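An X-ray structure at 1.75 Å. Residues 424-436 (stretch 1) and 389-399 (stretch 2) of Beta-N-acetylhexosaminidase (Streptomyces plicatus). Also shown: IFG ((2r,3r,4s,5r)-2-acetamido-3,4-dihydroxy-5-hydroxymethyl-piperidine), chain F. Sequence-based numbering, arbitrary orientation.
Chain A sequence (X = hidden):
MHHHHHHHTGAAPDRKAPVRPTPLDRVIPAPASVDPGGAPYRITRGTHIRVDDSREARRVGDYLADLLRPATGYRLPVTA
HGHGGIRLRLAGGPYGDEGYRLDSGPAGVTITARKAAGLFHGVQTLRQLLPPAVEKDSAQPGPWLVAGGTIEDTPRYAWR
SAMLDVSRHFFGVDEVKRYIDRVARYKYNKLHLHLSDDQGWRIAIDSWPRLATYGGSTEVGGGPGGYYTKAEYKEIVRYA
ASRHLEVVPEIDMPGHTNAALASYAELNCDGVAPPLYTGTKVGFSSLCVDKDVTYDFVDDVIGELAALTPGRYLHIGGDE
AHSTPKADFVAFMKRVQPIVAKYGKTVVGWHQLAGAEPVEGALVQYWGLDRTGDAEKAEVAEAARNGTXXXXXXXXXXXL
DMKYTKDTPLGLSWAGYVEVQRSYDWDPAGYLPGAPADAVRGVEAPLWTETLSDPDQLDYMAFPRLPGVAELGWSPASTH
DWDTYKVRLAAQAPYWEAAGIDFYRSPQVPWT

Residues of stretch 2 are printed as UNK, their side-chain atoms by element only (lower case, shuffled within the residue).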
# COMPACT_ATOMS: atom_id res chain seq x y z
N TYR A 424 8.87 -0.85 12.98
CA TYR A 424 9.07 -2.27 12.68
C TYR A 424 8.94 -3.25 13.83
O TYR A 424 8.41 -4.36 13.67
CB TYR A 424 10.47 -2.45 12.06
CG TYR A 424 10.89 -3.89 11.85
CD1 TYR A 424 10.49 -4.60 10.71
CD2 TYR A 424 11.70 -4.55 12.78
CE1 TYR A 424 10.88 -5.92 10.51
CE2 TYR A 424 12.09 -5.89 12.59
CZ TYR A 424 11.67 -6.56 11.45
OH TYR A 424 12.07 -7.86 11.23
N ASP A 425 9.41 -2.84 15.00
CA ASP A 425 9.45 -3.70 16.17
C ASP A 425 8.18 -4.09 16.93
O ASP A 425 8.02 -3.75 18.10
CB ASP A 425 10.48 -3.13 17.15
CG ASP A 425 11.27 -4.21 17.87
OD1 ASP A 425 11.10 -5.40 17.53
OD2 ASP A 425 12.06 -3.85 18.77
N TRP A 426 7.29 -4.81 16.26
CA TRP A 426 6.06 -5.29 16.89
C TRP A 426 5.52 -6.50 16.13
O TRP A 426 5.97 -6.81 15.03
CB TRP A 426 5.00 -4.18 17.00
CG TRP A 426 4.62 -3.49 15.72
CD1 TRP A 426 5.38 -2.61 15.00
CD2 TRP A 426 3.37 -3.60 15.03
NE1 TRP A 426 4.68 -2.16 13.91
CE2 TRP A 426 3.44 -2.75 13.90
CE3 TRP A 426 2.19 -4.32 15.25
CZ2 TRP A 426 2.39 -2.61 12.99
CZ3 TRP A 426 1.14 -4.18 14.36
CH2 TRP A 426 1.24 -3.33 13.24
N ASP A 427 4.56 -7.20 16.74
CA ASP A 427 3.97 -8.40 16.16
C ASP A 427 2.46 -8.23 16.00
O ASP A 427 1.74 -8.13 16.98
CB ASP A 427 4.28 -9.60 17.08
CG ASP A 427 3.72 -10.91 16.55
OD1 ASP A 427 3.06 -10.93 15.49
OD2 ASP A 427 3.94 -11.94 17.23
N PRO A 428 1.97 -8.20 14.74
CA PRO A 428 0.53 -8.04 14.50
C PRO A 428 -0.35 -9.04 15.25
O PRO A 428 -1.46 -8.71 15.67
CB PRO A 428 0.42 -8.20 12.99
CG PRO A 428 1.72 -7.64 12.50
CD PRO A 428 2.72 -8.23 13.47
N ALA A 429 0.14 -10.27 15.42
CA ALA A 429 -0.62 -11.32 16.09
C ALA A 429 -0.90 -11.10 17.57
O ALA A 429 -1.92 -11.58 18.08
CB ALA A 429 0.09 -12.66 15.89
N GLY A 430 -0.01 -10.41 18.26
CA GLY A 430 -0.21 -10.16 19.68
C GLY A 430 -0.19 -8.69 20.01
O GLY A 430 0.16 -8.29 21.12
N TYR A 431 -0.58 -7.87 19.04
CA TYR A 431 -0.58 -6.43 19.20
C TYR A 431 -1.73 -5.85 20.02
O TYR A 431 -1.51 -5.19 21.04
CB TYR A 431 -0.57 -5.76 17.82
CG TYR A 431 -0.67 -4.26 17.90
CD1 TYR A 431 0.43 -3.49 18.29
CD2 TYR A 431 -1.87 -3.60 17.66
CE1 TYR A 431 0.34 -2.11 18.43
CE2 TYR A 431 -1.98 -2.23 17.80
CZ TYR A 431 -0.87 -1.49 18.19
OH TYR A 431 -0.99 -0.13 18.36
N LEU A 432 -2.96 -6.10 19.59
CA LEU A 432 -4.13 -5.57 20.29
C LEU A 432 -4.56 -6.52 21.40
O LEU A 432 -4.97 -7.65 21.14
CB LEU A 432 -5.29 -5.37 19.30
CG LEU A 432 -6.48 -4.55 19.80
CD1 LEU A 432 -6.04 -3.11 20.07
CD2 LEU A 432 -7.59 -4.57 18.76
N PRO A 433 -4.47 -6.07 22.66
CA PRO A 433 -4.85 -6.89 23.82
C PRO A 433 -6.22 -7.54 23.69
O PRO A 433 -7.21 -6.86 23.39
CB PRO A 433 -4.79 -5.90 24.98
CG PRO A 433 -3.73 -4.95 24.55
CD PRO A 433 -4.06 -4.72 23.10
N GLY A 434 -6.28 -8.84 23.90
CA GLY A 434 -7.53 -9.57 23.84
C GLY A 434 -8.08 -9.89 22.46
O GLY A 434 -9.09 -10.57 22.35
N ALA A 435 -7.43 -9.40 21.41
CA ALA A 435 -7.90 -9.67 20.06
C ALA A 435 -7.42 -11.03 19.56
O ALA A 435 -6.23 -11.34 19.64
CB ALA A 435 -7.43 -8.56 19.11
N PRO A 436 -8.34 -11.86 19.04
CA PRO A 436 -7.99 -13.19 18.53
C PRO A 436 -7.04 -13.02 17.34
O PRO A 436 -7.33 -12.27 16.42
CB PRO A 436 -9.33 -13.76 18.10
CG PRO A 436 -10.31 -13.05 18.98
CD PRO A 436 -9.79 -11.64 18.97
N UNK A 389 -13.04 -8.47 10.58
CA UNK A 389 -11.63 -8.59 10.27
C UNK A 389 -10.88 -7.35 10.70
O UNK A 389 -11.41 -6.25 10.64
N UNK A 390 -9.64 -7.52 11.14
CA UNK A 390 -8.83 -6.40 11.60
C UNK A 390 -7.64 -6.08 10.71
O UNK A 390 -6.86 -6.96 10.37
c UNK A 390 -8.31 -6.67 13.01
c UNK A 390 -9.06 -6.09 14.21
c UNK A 390 -8.49 -6.72 15.48
c UNK A 390 -10.55 -6.33 14.09
N UNK A 391 -7.52 -4.81 10.33
CA UNK A 391 -6.40 -4.33 9.52
C UNK A 391 -5.64 -3.43 10.49
O UNK A 391 -6.20 -2.45 10.98
c UNK A 391 -6.87 -3.49 8.33
c UNK A 391 -8.52 -3.56 6.38
c UNK A 391 -7.67 -4.36 7.35
c UNK A 391 -5.67 -2.86 7.63
N UNK A 392 -4.39 -3.76 10.78
CA UNK A 392 -3.62 -2.97 11.73
C UNK A 392 -2.70 -1.92 11.11
O UNK A 392 -1.83 -2.25 10.31
c UNK A 392 -4.60 -4.24 14.32
c UNK A 392 -3.58 -4.93 13.43
c UNK A 392 -2.79 -3.89 12.63
c UNK A 392 -2.61 -5.75 14.27
N UNK A 393 -2.92 -0.66 11.48
CA UNK A 393 -2.10 0.46 11.00
C UNK A 393 -2.05 1.51 12.12
O UNK A 393 -2.57 2.62 11.97
o UNK A 393 -3.97 1.65 9.96
c UNK A 393 -2.70 1.07 9.72
N UNK A 394 -1.42 1.16 13.25
CA UNK A 394 -1.29 2.06 14.41
C UNK A 394 -0.66 3.39 14.02
O UNK A 394 0.36 3.43 13.33
c UNK A 394 -0.40 1.27 15.37
c UNK A 394 -0.67 -0.09 13.48
c UNK A 394 -0.65 -0.17 14.98
N UNK A 395 -1.27 4.49 14.46
CA UNK A 395 -0.78 5.82 14.13
C UNK A 395 0.63 6.09 14.66
O UNK A 395 1.34 6.94 14.11
c UNK A 395 -1.74 6.88 14.64
N UNK A 396 1.03 5.39 15.71
CA UNK A 396 2.37 5.58 16.26
C UNK A 396 3.31 4.46 15.81
O UNK A 396 4.34 4.20 16.45
o UNK A 396 1.92 4.24 19.67
c UNK A 396 2.31 5.65 17.80
o UNK A 396 1.14 3.56 17.73
c UNK A 396 1.75 4.39 18.44
N UNK A 397 2.96 3.82 14.70
CA UNK A 397 3.77 2.74 14.15
C UNK A 397 3.91 2.80 12.63
O UNK A 397 5.02 2.89 12.10
n UNK A 397 4.12 0.38 18.02
c UNK A 397 5.07 -0.10 18.81
n UNK A 397 4.81 -0.34 20.09
c UNK A 397 4.31 0.70 16.61
c UNK A 397 3.17 1.37 14.49
c UNK A 397 3.00 1.09 15.97
n UNK A 397 6.28 -0.33 18.32
N UNK A 398 2.78 2.74 11.92
CA UNK A 398 2.81 2.71 10.46
C UNK A 398 2.30 3.92 9.69
O UNK A 398 2.14 3.85 8.47
o UNK A 398 0.68 1.59 10.16
c UNK A 398 2.60 0.21 10.65
c UNK A 398 2.09 1.46 9.94
N UNK A 399 2.02 5.02 10.38
CA UNK A 399 1.58 6.24 9.71
C UNK A 399 2.86 6.88 9.18
O UNK A 399 3.66 7.44 9.94
o UNK A 399 -4.78 6.44 10.60
c UNK A 399 -0.64 6.97 10.71
c UNK A 399 -1.20 5.70 10.53
c UNK A 399 -1.50 8.05 10.87
c UNK A 399 -3.42 6.61 10.67
c UNK A 399 -2.58 5.52 10.51
c UNK A 399 -2.89 7.88 10.85
c UNK A 399 0.86 7.16 10.70
N1 IFG F . -5.97 11.32 11.25
C2 IFG F . -6.87 11.41 10.07
C3 IFG F . -6.14 11.58 8.68
C4 IFG F . -4.91 12.50 8.72
C5 IFG F . -3.99 12.02 9.85
C6 IFG F . -2.68 12.80 10.00
C7 IFG F . -7.19 8.97 10.10
C8 IFG F . -7.98 7.69 10.03
C9 IFG F . -4.68 12.02 11.22
N2 IFG F . -7.74 10.22 10.03
O7 IFG F . -5.98 8.85 10.26
O3 IFG F . -7.07 12.08 7.72
O4 IFG F . -5.34 13.83 9.01
O6 IFG F . -1.70 12.02 10.68
O HOH W 1 1.18 1.09 18.80

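Position 389 has no side-chain atoms, and it touches nothing on stretch 1. It is G389, the start of a strand that runs to position 392.

Position 390 has four carbons, forked at the second, which is a leucine pattern. The CA-to-CB bond points toward stretch 1. One terminal carbon packs on L432 and A435. This is L390. L390 CD2 lies 4.0 Å from L432 CD2 and 4.2 Å from A435 CB.

Position 391 also has four carbons, but forked at the first, with one arm two carbons long. That is the isoleucine pattern. I391 is out of reach of stretch 1, as the alternation of a strand would lead one to expect.

Position 392 again has four carbons forked at the second, and its CA-to-CB bond points toward stretch 1. One terminal carbon sits among the side chains of W426, P428 and Y431. This is L392, and that carbon is CD1. L392 CD1 is 4.1 Å from W426 CZ3, near the plane of the indole at its edge. L392 CD1 is also 4.1 Å from P428 CB and 4.1 Å from Y431 CD2.

Position 393 has one carbon and then one oxygen. It is S393. Its CA-to-CB bond points away, and its OG is hydrogen-bonded elsewhere in the structure.

Position 394 has three carbons that close a ring onto the backbone N. Only proline does this. The ring carbons touch W426 and Y431. This is P394. P394 CD lies 3.8 Å from W426 CH2, and P394 CG lies 3.5 Å from Y431 CZ.

Position 395 has a single carbon, pointing away. It is A395.

Position 396 has two carbons, the second carrying two oxygens: a carboxylate, so D396. D396 OD1 accepts a hydrogen bond of 2.7 Å from the O of water 1.

Position 397 has three carbons, a nitrogen, and a carbon carrying two more nitrogens. The third carbon lies over one face of the W426 indole. The guanidinium identifies R397. R397 CD is 4.1 Å from the centroid of the W426 five-membered ring, a CH-pi contact.

Position 398 has one carbon carrying an oxygen and a carbon. The terminal carbon meets the edge of the W426 ring. This is T398. T398 CG2 is 3.7 Å from W426 CZ2.

Position 399 has one carbon, then a six-carbon ring bearing an oxygen. It is Y399. It does not reach stretch 1. Instead Y399 OH donates a 2.7 Å hydrogen bond to IFG O7.

The contact is mainly apolar packing, with no direct hydrogen bond between the stretches. L392, P394, R397 and T398 all pack against W426. Water 1 adds a polar link. The O of water 1 accepts from R397 NE at 3.1 Å and from Y431 OH at 2.5 Å, and donates to D396.

Stretch 2 (389-399) GLILSPADRTY
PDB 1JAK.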